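Local coordinates for Pex protein (PDB 2DQL) that is associated with the cyanobacterial circadian clock and, as a PadR-like winged-helix protein, probably binds DNA as a dimeric transcriptional regulator, at residues P13-L18 with T51-D56; I24-Y29 with R104-Y109; V30-E35 with Y89-E94. All blocks are in the same frame, centred on the assembly; numbering follows the deposited sequence.

Contact 1 of 3, residues P13-L18 with T51-D56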
loop_
_atom_site.group_PDB
_atom_site.type_symbol
_atom_site.label_atom_id
_atom_site.label_comp_id
_atom_site.label_asym_id
_atom_site.label_seq_id
_atom_site.Cartn_x
_atom_site.Cartn_y
_atom_site.Cartn_z
ATOM N N PRO A 13 4.668 0.891 12.956
ATOM C CA PRO A 13 4.049 0.911 11.629
ATOM C C PRO A 13 4.330 2.187 10.849
ATOM O O PRO A 13 4.131 3.292 11.356
ATOM C CB PRO A 13 2.567 0.742 11.939
ATOM C CG PRO A 13 2.582 -0.103 13.172
ATOM C CD PRO A 13 3.676 0.538 13.986
ATOM N N PRO A 14 4.807 2.049 9.603
ATOM C CA PRO A 14 5.105 3.213 8.767
ATOM C C PRO A 14 3.801 3.870 8.334
ATOM O O PRO A 14 2.753 3.223 8.298
ATOM C CB PRO A 14 5.866 2.606 7.594
ATOM C CG PRO A 14 5.213 1.266 7.446
ATOM C CD PRO A 14 5.104 0.795 8.884
ATOM N N PRO A 15 3.847 5.167 7.996
ATOM C CA PRO A 15 2.619 5.845 7.572
ATOM C C PRO A 15 2.049 5.229 6.300
ATOM O O PRO A 15 2.775 4.615 5.520
ATOM C CB PRO A 15 3.078 7.289 7.373
ATOM C CG PRO A 15 4.498 7.130 6.925
ATOM C CD PRO A 15 5.016 6.052 7.861
ATOM N N THR A 16 0.746 5.394 6.102
ATOM C CA THR A 16 0.074 4.857 4.926
ATOM C C THR A 16 0.099 5.885 3.800
ATOM O O THR A 16 -0.321 7.025 3.996
ATOM C CB THR A 16 -1.409 4.528 5.217
ATOM O OG1 THR A 16 -1.496 3.596 6.301
ATOM C CG2 THR A 16 -2.074 3.930 3.985
ATOM N N TYR A 17 0.602 5.487 2.635
ATOM C CA TYR A 17 0.631 6.384 1.482
ATOM C C TYR A 17 -0.692 6.220 0.754
ATOM O O TYR A 17 -1.089 5.108 0.418
ATOM C CB TYR A 17 1.786 6.043 0.535
ATOM C CG TYR A 17 3.083 6.709 0.908
ATOM C CD1 TYR A 17 3.815 6.288 2.018
ATOM C CD2 TYR A 17 3.559 7.799 0.179
ATOM C CE1 TYR A 17 4.989 6.938 2.394
ATOM C CE2 TYR A 17 4.728 8.455 0.547
ATOM C CZ TYR A 17 5.436 8.021 1.655
ATOM O OH TYR A 17 6.580 8.685 2.032
ATOM N N LEU A 18 -1.380 7.330 0.514
ATOM C CA LEU A 18 -2.669 7.277 -0.157
ATOM C C LEU A 18 -2.569 6.752 -1.582
ATOM O O LEU A 18 -1.589 7.012 -2.283
ATOM C CB LEU A 18 -3.304 8.675 -0.200
ATOM C CG LEU A 18 -3.453 9.454 1.111
ATOM C CD1 LEU A 18 -4.229 10.741 0.835
ATOM C CD2 LEU A 18 -4.187 8.607 2.151
ATOM N N THR A 51 -0.098 9.840 10.415
ATOM C CA THR A 51 0.054 8.448 9.992
ATOM C C THR A 51 -0.234 8.239 8.507
ATOM O O THR A 51 -0.355 7.104 8.042
ATOM C CB THR A 51 -0.861 7.503 10.809
ATOM O OG1 THR A 51 -2.234 7.844 10.585
ATOM C CG2 THR A 51 -0.544 7.612 12.297
ATOM N N TYR A 52 -0.341 9.337 7.766
ATOM C CA TYR A 52 -0.602 9.271 6.333
ATOM C C TYR A 52 0.376 10.128 5.544
ATOM O O TYR A 52 0.942 11.089 6.066
ATOM C CB TYR A 52 -2.032 9.726 6.034
ATOM C CG TYR A 52 -3.076 8.742 6.493
ATOM C CD1 TYR A 52 -3.552 7.751 5.635
ATOM C CD2 TYR A 52 -3.554 8.772 7.800
ATOM C CE1 TYR A 52 -4.479 6.813 6.069
ATOM C CE2 TYR A 52 -4.478 7.837 8.245
ATOM C CZ TYR A 52 -4.935 6.863 7.377
ATOM O OH TYR A 52 -5.853 5.943 7.823
ATOM N N ARG A 53 0.571 9.766 4.284
ATOM C CA ARG A 53 1.467 10.496 3.402
ATOM C C ARG A 53 0.892 10.521 1.995
ATOM O O ARG A 53 0.085 9.671 1.620
ATOM C CB ARG A 53 2.848 9.831 3.360
ATOM C CG ARG A 53 3.607 9.854 4.675
ATOM C CD ARG A 53 4.138 11.239 5.001
ATOM N NE ARG A 53 4.965 11.229 6.208
ATOM C CZ ARG A 53 4.496 11.089 7.445
ATOM N NH1 ARG A 53 3.194 10.949 7.662
ATOM N NH2 ARG A 53 5.335 11.078 8.471
ATOM N N LEU A 54 1.311 11.509 1.216
ATOM C CA LEU A 54 0.870 11.622 -0.166
ATOM C C LEU A 54 2.121 11.817 -1.003
ATOM O O LEU A 54 2.850 12.793 -0.816
ATOM C CB LEU A 54 -0.072 12.818 -0.352
ATOM C CG LEU A 54 -0.499 13.088 -1.802
ATOM C CD1 LEU A 54 -1.172 11.862 -2.408
ATOM C CD2 LEU A 54 -1.446 14.286 -1.831
ATOM N N SER A 55 2.376 10.881 -1.910
ATOM C CA SER A 55 3.550 10.957 -2.766
ATOM C C SER A 55 3.315 11.955 -3.883
ATOM O O SER A 55 2.178 12.266 -4.239
ATOM C CB SER A 55 3.866 9.591 -3.385
ATOM O OG SER A 55 2.967 9.284 -4.436
ATOM N N ASP A 56 4.411 12.449 -4.437
ATOM C CA ASP A 56 4.346 13.398 -5.525
ATOM C C ASP A 56 3.676 12.726 -6.727
ATOM O O ASP A 56 2.889 13.346 -7.440
ATOM C CB ASP A 56 5.769 13.847 -5.864
ATOM C CG ASP A 56 5.803 14.960 -6.867
ATOM O OD1 ASP A 56 6.267 14.711 -7.998
ATOM O OD2 ASP A 56 5.363 16.079 -6.524
HETATM O O HOH W 1 -1.340 4.741 8.873
HETATM O O HOH W 2 0.808 8.382 -2.057
#
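Two short strands, 16-17 and 52-53, run side by side as a miniature parallel sheet, with T16 opposite Y52 and Y17 opposite R53. Three backbone bonds hold it. T16 N and R53 N give to T51 O and T16 O, each from above the carbonyl plane, whereas L18 N reaches R53 O almost straight along the C=O axis. The tightly packed, buried part is made by Y52 and L18. CD2 of L18 meets CD1 of the Y52 ring at 3.6 Å, the two side chains crossing at about a right angle, and L18 continues onto L45 of helix 38-48 and W106 of helix 96-112. The face with Y17 and R53 is the more solvent-accessible one, although R53 CB packs closely over the middle of the tyrosine ring, 3.5 Å from the Y17 centroid, in a CH-pi contact. The arginine chain bends at chi2 (-73°) so that its guanidinium lies with one face over P15. That group is held by NH1, which bonds Y52 O at 2.8 Å and P50 O, so the side chain folds back along the backbone that precedes it. Water occupies both ends of the pairing: one bridges T16 OG1 and T51 O, and a second, in the plane of the Y17 ring at its edge, accepts from S55 N at 3.0 Å and donates to L18 O at 2.8 Å.

Contact 2 of 3, residues I24-Y29 with R104-Y109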
loop_
_atom_site.group_PDB
_atom_site.type_symbol
_atom_site.label_atom_id
_atom_site.label_comp_id
_atom_site.label_asym_id
_atom_site.label_seq_id
_atom_site.Cartn_x
_atom_site.Cartn_y
_atom_site.Cartn_z
ATOM N N ILE A 24 -7.687 11.518 -4.436
ATOM C CA ILE A 24 -8.623 12.364 -5.169
ATOM C C ILE A 24 -9.656 12.950 -4.204
ATOM O O ILE A 24 -9.957 14.143 -4.254
ATOM C CB ILE A 24 -9.345 11.559 -6.270
ATOM C CG1 ILE A 24 -8.365 11.232 -7.404
ATOM C CG2 ILE A 24 -10.554 12.331 -6.788
ATOM C CD1 ILE A 24 -8.927 10.239 -8.427
ATOM N N CYS A 25 -10.190 12.114 -3.318
ATOM C CA CYS A 25 -11.183 12.573 -2.354
ATOM C C CYS A 25 -10.567 13.529 -1.333
ATOM O O CYS A 25 -11.180 14.531 -0.963
ATOM C CB CYS A 25 -11.819 11.374 -1.647
ATOM S SG CYS A 25 -12.691 10.281 -2.782
ATOM N N TYR A 26 -9.352 13.221 -0.886
ATOM C CA TYR A 26 -8.658 14.081 0.068
ATOM C C TYR A 26 -8.413 15.458 -0.556
ATOM O O TYR A 26 -8.661 16.493 0.069
ATOM C CB TYR A 26 -7.316 13.463 0.477
ATOM C CG TYR A 26 -6.347 14.473 1.057
ATOM C CD1 TYR A 26 -6.615 15.119 2.261
ATOM C CD2 TYR A 26 -5.197 14.838 0.354
ATOM C CE1 TYR A 26 -5.766 16.114 2.749
ATOM C CE2 TYR A 26 -4.348 15.827 0.826
ATOM C CZ TYR A 26 -4.638 16.464 2.021
ATOM O OH TYR A 26 -3.812 17.463 2.468
ATOM N N ILE A 27 -7.927 15.470 -1.790
ATOM C CA ILE A 27 -7.659 16.735 -2.454
ATOM C C ILE A 27 -8.925 17.584 -2.572
ATOM O O ILE A 27 -8.893 18.781 -2.297
ATOM C CB ILE A 27 -7.011 16.500 -3.838
ATOM C CG1 ILE A 27 -5.598 15.949 -3.625
ATOM C CG2 ILE A 27 -6.956 17.816 -4.646
ATOM C CD1 ILE A 27 -4.951 15.370 -4.862
ATOM N N LEU A 28 -10.040 16.973 -2.963
ATOM C CA LEU A 28 -11.289 17.730 -3.078
ATOM C C LEU A 28 -11.733 18.239 -1.712
ATOM O O LEU A 28 -12.271 19.341 -1.599
ATOM C CB LEU A 28 -12.383 16.875 -3.711
ATOM C CG LEU A 28 -12.182 16.630 -5.206
ATOM C CD1 LEU A 28 -13.219 15.640 -5.708
ATOM C CD2 LEU A 28 -12.289 17.951 -5.955
ATOM N N TYR A 29 -11.518 17.430 -0.675
ATOM C CA TYR A 29 -11.856 17.828 0.688
ATOM C C TYR A 29 -11.131 19.137 1.034
ATOM O O TYR A 29 -11.727 20.071 1.588
ATOM C CB TYR A 29 -11.430 16.727 1.663
ATOM C CG TYR A 29 -11.348 17.173 3.107
ATOM C CD1 TYR A 29 -12.499 17.397 3.856
ATOM C CD2 TYR A 29 -10.113 17.381 3.717
ATOM C CE1 TYR A 29 -12.423 17.820 5.184
ATOM C CE2 TYR A 29 -10.024 17.802 5.042
ATOM C CZ TYR A 29 -11.183 18.020 5.766
ATOM O OH TYR A 29 -11.097 18.441 7.075
ATOM N N ARG A 104 -16.765 13.484 1.515
ATOM C CA ARG A 104 -17.347 12.712 2.605
ATOM C C ARG A 104 -16.721 11.322 2.655
ATOM O O ARG A 104 -16.539 10.759 3.732
ATOM C CB ARG A 104 -18.868 12.604 2.443
ATOM C CG ARG A 104 -19.634 13.824 2.958
ATOM C CD ARG A 104 -21.144 13.577 2.961
ATOM N NE ARG A 104 -21.778 13.898 1.684
ATOM C CZ ARG A 104 -22.040 15.135 1.271
ATOM N NH1 ARG A 104 -21.725 16.174 2.033
ATOM N NH2 ARG A 104 -22.621 15.335 0.095
ATOM N N LEU A 105 -16.387 10.773 1.492
ATOM C CA LEU A 105 -15.756 9.455 1.447
ATOM C C LEU A 105 -14.403 9.521 2.153
ATOM O O LEU A 105 -14.016 8.593 2.864
ATOM C CB LEU A 105 -15.577 8.989 -0.002
ATOM C CG LEU A 105 -16.868 8.763 -0.797
ATOM C CD1 LEU A 105 -16.537 8.261 -2.202
ATOM C CD2 LEU A 105 -17.751 7.752 -0.058
ATOM N N TRP A 106 -13.690 10.626 1.961
ATOM C CA TRP A 106 -12.394 10.810 2.602
ATOM C C TRP A 106 -12.569 10.910 4.113
ATOM O O TRP A 106 -11.892 10.219 4.871
ATOM C CB TRP A 106 -11.710 12.080 2.079
ATOM C CG TRP A 106 -10.635 12.600 2.994
ATOM C CD1 TRP A 106 -10.685 13.731 3.759
ATOM C CD2 TRP A 106 -9.375 11.979 3.278
ATOM N NE1 TRP A 106 -9.535 13.854 4.503
ATOM C CE2 TRP A 106 -8.714 12.791 4.228
ATOM C CE3 TRP A 106 -8.742 10.813 2.823
ATOM C CZ2 TRP A 106 -7.448 12.474 4.732
ATOM C CZ3 TRP A 106 -7.483 10.500 3.324
ATOM C CH2 TRP A 106 -6.850 11.329 4.270
ATOM N N GLN A 107 -13.485 11.769 4.548
ATOM C CA GLN A 107 -13.718 11.950 5.975
ATOM C C GLN A 107 -14.079 10.636 6.673
ATOM O O GLN A 107 -13.582 10.350 7.760
ATOM C CB GLN A 107 -14.812 12.994 6.200
ATOM C CG GLN A 107 -14.473 14.347 5.589
ATOM C CD GLN A 107 -15.499 15.411 5.913
ATOM O OE1 GLN A 107 -15.654 15.809 7.070
ATOM N NE2 GLN A 107 -16.210 15.876 4.891
ATOM N N ASN A 108 -14.935 9.836 6.048
ATOM C CA ASN A 108 -15.324 8.555 6.635
ATOM C C ASN A 108 -14.134 7.598 6.632
ATOM O O ASN A 108 -13.905 6.868 7.597
ATOM C CB ASN A 108 -16.482 7.932 5.848
ATOM C CG ASN A 108 -17.796 8.659 6.068
ATOM O OD1 ASN A 108 -18.267 8.780 7.197
ATOM N ND2 ASN A 108 -18.397 9.142 4.987
ATOM N N TYR A 109 -13.381 7.611 5.538
ATOM C CA TYR A 109 -12.211 6.758 5.375
ATOM C C TYR A 109 -11.173 7.016 6.464
ATOM O O TYR A 109 -10.631 6.081 7.061
ATOM C CB TYR A 109 -11.579 7.021 4.007
ATOM C CG TYR A 109 -10.276 6.296 3.759
ATOM C CD1 TYR A 109 -10.263 4.979 3.301
ATOM C CD2 TYR A 109 -9.055 6.938 3.958
ATOM C CE1 TYR A 109 -9.061 4.321 3.039
ATOM C CE2 TYR A 109 -7.849 6.288 3.702
ATOM C CZ TYR A 109 -7.861 4.983 3.240
ATOM O OH TYR A 109 -6.671 4.356 2.949
#
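An aromatic cluster of Y26, Y29 and W106 fills the crossing of helix 20-31 with the C-terminal helix 96-112, which would be the helix packed beside a PadR-like winged-helix core. The short axes pass 8.1 Å apart at a crossing angle of -108°, and the closest backbone pair is C25 with W106. The indole is the centre of the first shell. Y26 covers one of its faces: CB sits over the six-membered ring, 3.9 Å from the centroid, and the phenol turns its edge to the same face in an edge-to-face pair with planes 60° apart. Y29 comes from a turn later on the helix and sets its ring face over W106 CD1, which lies 3.6 Å from Y29 CG; this pair is oblique. All three aromatic side chains have CG anti to the backbone N, and for Y26 (chi1 160°) this carries the ring alongside the indole, the two pointing the same way. Nearer the backbones, C25 CB meets W106 CB at 3.8 Å. The Q107 side chain crosses the Y29 ring at about a right angle, on the more exposed side of the cluster.

Further out, the second shell fixes these groups. L45 of helix 38-48 touches both Y26 and W106, V22 touches W106, and the second subunit packs I6 on C25 and F10 on L105. The buried phenol of Y26 is tied down at its tip, where OH is hydrogen-bonded to L41 O.

Contact 3 of 3, residues V30-E35 with Y89-E94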
loop_
_atom_site.group_PDB
_atom_site.type_symbol
_atom_site.label_atom_id
_atom_site.label_comp_id
_atom_site.label_asym_id
_atom_site.label_seq_id
_atom_site.Cartn_x
_atom_site.Cartn_y
_atom_site.Cartn_z
ATOM N N VAL A 30 -9.844 19.205 0.704
ATOM C CA VAL A 30 -9.061 20.405 0.987
ATOM C C VAL A 30 -9.481 21.578 0.109
ATOM O O VAL A 30 -9.666 22.686 0.607
ATOM C CB VAL A 30 -7.546 20.174 0.771
ATOM C CG1 VAL A 30 -6.783 21.494 0.940
ATOM C CG2 VAL A 30 -7.021 19.143 1.765
ATOM N N LEU A 31 -9.624 21.335 -1.194
ATOM C CA LEU A 31 -9.994 22.405 -2.122
ATOM C C LEU A 31 -11.353 23.032 -1.817
ATOM O O LEU A 31 -11.587 24.206 -2.132
ATOM C CB LEU A 31 -9.946 21.893 -3.569
ATOM C CG LEU A 31 -8.543 21.509 -4.066
ATOM C CD1 LEU A 31 -8.594 21.181 -5.561
ATOM C CD2 LEU A 31 -7.560 22.656 -3.825
ATOM N N LEU A 32 -12.248 22.265 -1.204
ATOM C CA LEU A 32 -13.564 22.796 -0.848
ATOM C C LEU A 32 -13.417 23.859 0.242
ATOM O O LEU A 32 -14.295 24.707 0.420
ATOM C CB LEU A 32 -14.488 21.669 -0.372
ATOM C CG LEU A 32 -15.035 20.806 -1.518
ATOM C CD1 LEU A 32 -15.654 19.531 -0.969
ATOM C CD2 LEU A 32 -16.063 21.618 -2.305
ATOM N N GLN A 33 -12.293 23.821 0.948
ATOM C CA GLN A 33 -12.014 24.769 2.022
ATOM C C GLN A 33 -11.388 26.043 1.472
ATOM O O GLN A 33 -11.372 27.084 2.136
ATOM C CB GLN A 33 -11.054 24.152 3.035
ATOM C CG GLN A 33 -11.575 22.914 3.727
ATOM C CD GLN A 33 -10.534 22.306 4.648
ATOM O OE1 GLN A 33 -9.802 23.022 5.331
ATOM N NE2 GLN A 33 -10.466 20.982 4.677
ATOM N N GLY A 34 -10.871 25.951 0.252
ATOM C CA GLY A 34 -10.238 27.092 -0.383
ATOM C C GLY A 34 -9.117 26.616 -1.284
ATOM O O GLY A 34 -8.629 25.489 -1.139
ATOM N N GLU A 35 -8.702 27.476 -2.209
ATOM C CA GLU A 35 -7.647 27.139 -3.155
ATOM C C GLU A 35 -6.390 26.648 -2.471
ATOM O O GLU A 35 -6.040 27.092 -1.377
ATOM C CB GLU A 35 -7.304 28.348 -4.033
ATOM C CG GLU A 35 -6.800 29.555 -3.261
ATOM C CD GLU A 35 -6.248 30.635 -4.169
ATOM O OE1 GLU A 35 -6.643 30.675 -5.353
ATOM O OE2 GLU A 35 -5.428 31.451 -3.697
ATOM N N TYR A 89 -4.925 25.590 -7.418
ATOM C CA TYR A 89 -6.070 24.810 -7.868
ATOM C C TYR A 89 -7.316 25.191 -7.080
ATOM O O TYR A 89 -7.229 25.500 -5.896
ATOM C CB TYR A 89 -5.801 23.316 -7.667
ATOM C CG TYR A 89 -4.622 22.808 -8.460
ATOM C CD1 TYR A 89 -4.751 22.499 -9.811
ATOM C CD2 TYR A 89 -3.363 22.682 -7.868
ATOM C CE1 TYR A 89 -3.647 22.078 -10.562
ATOM C CE2 TYR A 89 -2.253 22.264 -8.612
ATOM C CZ TYR A 89 -2.406 21.967 -9.957
ATOM O OH TYR A 89 -1.308 21.578 -10.701
ATOM N N GLN A 90 -8.466 25.155 -7.747
ATOM C CA GLN A 90 -9.754 25.463 -7.116
ATOM C C GLN A 90 -10.768 24.462 -7.632
ATOM O O GLN A 90 -10.663 24.002 -8.760
ATOM C CB GLN A 90 -10.259 26.855 -7.505
ATOM C CG GLN A 90 -9.401 28.012 -7.082
ATOM C CD GLN A 90 -10.121 29.343 -7.258
ATOM O OE1 GLN A 90 -11.020 29.476 -8.096
ATOM N NE2 GLN A 90 -9.717 30.333 -6.479
ATOM N N VAL A 91 -11.760 24.121 -6.822
ATOM C CA VAL A 91 -12.775 23.195 -7.301
ATOM C C VAL A 91 -13.589 23.942 -8.355
ATOM O O VAL A 91 -13.837 25.140 -8.211
ATOM C CB VAL A 91 -13.736 22.765 -6.180
ATOM C CG1 VAL A 91 -14.777 21.812 -6.735
ATOM C CG2 VAL A 91 -12.970 22.112 -5.058
ATOM N N SER A 92 -13.988 23.254 -9.416
ATOM C CA SER A 92 -14.798 23.894 -10.446
ATOM C C SER A 92 -16.167 24.180 -9.831
ATOM O O SER A 92 -16.716 23.355 -9.105
ATOM C CB SER A 92 -14.930 22.979 -11.670
ATOM O OG SER A 92 -13.668 22.797 -12.296
ATOM N N PRO A 93 -16.731 25.364 -10.105
ATOM C CA PRO A 93 -18.034 25.762 -9.569
ATOM C C PRO A 93 -19.140 24.708 -9.648
ATOM O O PRO A 93 -19.810 24.431 -8.652
ATOM C CB PRO A 93 -18.363 27.015 -10.377
ATOM C CG PRO A 93 -17.016 27.623 -10.589
ATOM C CD PRO A 93 -16.174 26.423 -10.969
ATOM N N GLU A 94 -19.333 24.117 -10.820
ATOM C CA GLU A 94 -20.385 23.121 -10.976
ATOM C C GLU A 94 -20.092 21.760 -10.350
ATOM O O GLU A 94 -20.975 20.897 -10.301
ATOM C CB GLU A 94 -20.736 22.950 -12.453
ATOM C CG GLU A 94 -21.583 24.088 -12.982
ATOM C CD GLU A 94 -22.849 24.276 -12.164
ATOM O OE1 GLU A 94 -23.707 23.368 -12.184
ATOM O OE2 GLU A 94 -22.981 25.322 -11.494
HETATM O O HOH W 3 -11.216 25.593 -4.322
#
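L31, in the last turn of helix 20-31, reaches the end of strand 86-91 with its CB and both methyls. Its CG is anti to the carbonyl carbon (chi1 -66°) and chi2 is extended, which splits the methyls: CD2 lies 3.5 Å from Y89 O, and CD1 faces Y89 CB. Nearer the helix, L31 CB presses on V91 CG2 at 3.4 Å, tighter than usual for two carbons. V91 holds CG1 anti to the backbone N (chi1 180°), so that CG2, beside the N, is the branch that meets the helix and also touches L32 CD2. Beyond the positive-phi G34 the chain turns to E35, whose CG takes the crowded position between N and carbonyl carbon (chi1 61°). The rest of that chain is extended alongside Q90, whose NE2 gives a long hydrogen bond to E35 OE1, 3.3 Å, from above the carboxylate plane. The same OE1 also bonds Y75 OH. Replacing Q90 with an alanine would probably cost OE1 this amide partner and loosen the E35 side chain. One water joins the backbones, giving to L31 O and accepting from V91 N. In the fold, the contact ties the end of helix 20-31 to the beta hairpin 72-77/86-91, which would be the wing of the PadR-like winged helix. L31 touches I72 on the hairpin's other strand, L32 leans on helix 96-112, and Y89 reaches over to helix 56-68.

In the fold
Contact 2 lies closest to the centre of the chain and is side-chain packing centred on aromatic rings. Contacts 1 and 3 lie farther out, on opposite sides of that centre, and mix packing with polar bonds and bridging waters. In contact 1 the polar part is backbone pairing between strands; in contact 3 it is a side-chain amide to carboxylate bond. Contacts 2 and 3 share helix 20-31, one in its middle and the other at its end. Contacts 1 and 2 touch through L18, Y52 and L54, L18 meeting W106 and Y26, so the small sheet leans on the aromatic cluster, whereas contacts 1 and 3 do not touch. Among the three, contact 2 alone touches the second subunit.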